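Local coordinates for alpha-galactosidase 1 (Saccharomyces cerevisiae, PDB 3LRK), which hydrolyses terminal, non-reducing alpha-D-galactose residues from alpha-D-galactosides such as galactose oligosaccharides, galactomannans and galactolipids, at residues S115-C121 and D149-K154. The protein carries 1 engineered substitution. Residue numbers count along the deposited sequence, not the author numbering.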
# COMPACT_ATOMS: atom_id res chain seq x y z
N SER A 115 22.52 17.23 0.17
CA SER A 115 21.31 16.48 -0.15
C SER A 115 21.59 15.57 -1.33
O SER A 115 22.31 15.95 -2.25
CB SER A 115 20.15 17.43 -0.50
OG SER A 115 18.94 16.73 -0.72
N ALA A 116 21.00 14.37 -1.28
CA ALA A 116 21.04 13.41 -2.37
C ALA A 116 20.02 13.85 -3.43
O ALA A 116 19.13 13.09 -3.83
CB ALA A 116 20.71 12.01 -1.86
N GLY A 117 20.17 15.09 -3.86
CA GLY A 117 19.26 15.66 -4.84
C GLY A 117 19.96 16.74 -5.63
O GLY A 117 21.14 17.01 -5.41
N GLU A 118 19.22 17.34 -6.55
CA GLU A 118 19.71 18.41 -7.38
C GLU A 118 20.05 19.63 -6.52
O GLU A 118 21.03 20.33 -6.77
CB GLU A 118 18.65 18.77 -8.42
CG GLU A 118 19.12 19.76 -9.46
CD GLU A 118 18.06 20.12 -10.48
OE1 GLU A 118 18.36 21.02 -11.30
OE2 GLU A 118 16.96 19.52 -10.46
N TYR A 119 19.21 19.87 -5.51
CA TYR A 119 19.36 20.97 -4.57
C TYR A 119 19.19 20.45 -3.16
O TYR A 119 18.62 19.39 -2.95
CB TYR A 119 18.29 22.05 -4.80
CG TYR A 119 18.22 22.55 -6.21
CD1 TYR A 119 17.21 22.12 -7.08
CD2 TYR A 119 19.17 23.46 -6.69
CE1 TYR A 119 17.14 22.59 -8.38
CE2 TYR A 119 19.12 23.94 -7.99
CZ TYR A 119 18.10 23.49 -8.83
OH TYR A 119 18.06 23.96 -10.11
N THR A 120 19.65 21.25 -2.19
CA THR A 120 19.38 20.99 -0.79
C THR A 120 17.95 21.44 -0.50
O THR A 120 17.30 22.05 -1.35
CB THR A 120 20.37 21.74 0.12
OG1 THR A 120 20.18 23.16 -0.04
CG2 THR A 120 21.81 21.36 -0.24
N CYS A 121 17.47 21.15 0.70
CA CYS A 121 16.12 21.54 1.07
C CYS A 121 15.87 23.06 1.02
O CYS A 121 14.77 23.49 0.70
CB CYS A 121 15.75 20.95 2.42
SG CYS A 121 15.72 19.14 2.42
N ASP A 149 20.73 14.67 2.98
CA ASP A 149 19.28 14.89 2.91
C ASP A 149 18.63 14.20 1.71
O ASP A 149 19.29 13.46 0.99
CB ASP A 149 18.98 16.40 2.90
CG ASP A 149 17.75 16.76 3.72
OD1 ASP A 149 16.73 16.04 3.67
OD2 ASP A 149 17.81 17.77 4.45
N ASN A 150 17.34 14.48 1.50
CA ASN A 150 16.51 13.78 0.50
C ASN A 150 15.60 14.73 -0.27
O ASN A 150 14.62 14.29 -0.91
CB ASN A 150 15.68 12.69 1.19
CG ASN A 150 15.01 11.73 0.21
OD1 ASN A 150 15.59 11.37 -0.81
ND2 ASN A 150 13.80 11.30 0.54
N CYS A 151 15.91 16.02 -0.23
CA CYS A 151 15.19 17.00 -1.05
C CYS A 151 15.63 16.97 -2.51
O CYS A 151 16.80 16.75 -2.80
CB CYS A 151 15.39 18.40 -0.48
SG CYS A 151 14.35 18.64 0.97
N TYR A 152 14.67 17.19 -3.42
CA TYR A 152 14.92 17.31 -4.86
C TYR A 152 15.66 16.13 -5.49
O TYR A 152 16.63 16.29 -6.25
CB TYR A 152 15.60 18.66 -5.17
CG TYR A 152 14.75 19.78 -4.61
CD1 TYR A 152 15.15 20.49 -3.48
CD2 TYR A 152 13.51 20.08 -5.19
CE1 TYR A 152 14.34 21.50 -2.94
CE2 TYR A 152 12.69 21.09 -4.66
CZ TYR A 152 13.13 21.80 -3.54
OH TYR A 152 12.33 22.78 -3.00
N ASN A 153 15.19 14.92 -5.17
CA ASN A 153 15.90 13.70 -5.60
C ASN A 153 15.61 13.23 -7.04
O ASN A 153 15.98 12.11 -7.41
CB ASN A 153 15.68 12.55 -4.58
CG ASN A 153 14.22 12.20 -4.41
OD1 ASN A 153 13.43 12.24 -5.36
ND2 ASN A 153 13.84 11.89 -3.18
N LYS A 154 14.94 14.07 -7.83
CA LYS A 154 14.76 13.81 -9.27
C LYS A 154 14.10 12.46 -9.58
O LYS A 154 14.52 11.76 -10.50
CB LYS A 154 16.12 13.90 -9.99
CG LYS A 154 16.85 15.25 -9.82
CD LYS A 154 18.23 15.23 -10.50
CE LYS A 154 18.21 15.90 -11.84
NZ LYS A 154 19.63 16.13 -12.32
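Three hydrogen bonds join the two segments. A116 N donates to D149 O (3.0 Å), next to the parallel bridge of S115 with D149, where both strands give way to loops; S115 OG reaches C151 O (3.0 Å), and E118 N meets Y152 O (2.8 Å). Between the latter two, G117 passes so close to the opposite backbone (CA to Y152 O, 3.0 Å) that a CB here would clash with C151 O, to which its CA instead makes a C-H...O contact. The inverse gamma turn centred on A116 bends the chain into this position. Further along, the loops are locked covalently by the C121–C151 disulfide (SG–SG 2.1 Å), and C121 SG also lies 3.2 Å from D149 OD2, a carboxylate oxygen held by Y113 OH. At the subunit interface, the edge of Y119 points at the face of Y152 in a T-shaped pair, centroids 5.9 Å apart, while Y152 OH is hydrogen-bonded to V19 N of a second subunit. T120 OG1 hydrogen-bonds D73 OD1, on a substrate-binding residue. These loops follow neighbouring strands 109-115 and 145-149 at the C-terminal ends of the strands of the GH27 TIM barrel, where catalytic residues characteristically gather; here the crosslinked pair carries the nucleophile D149.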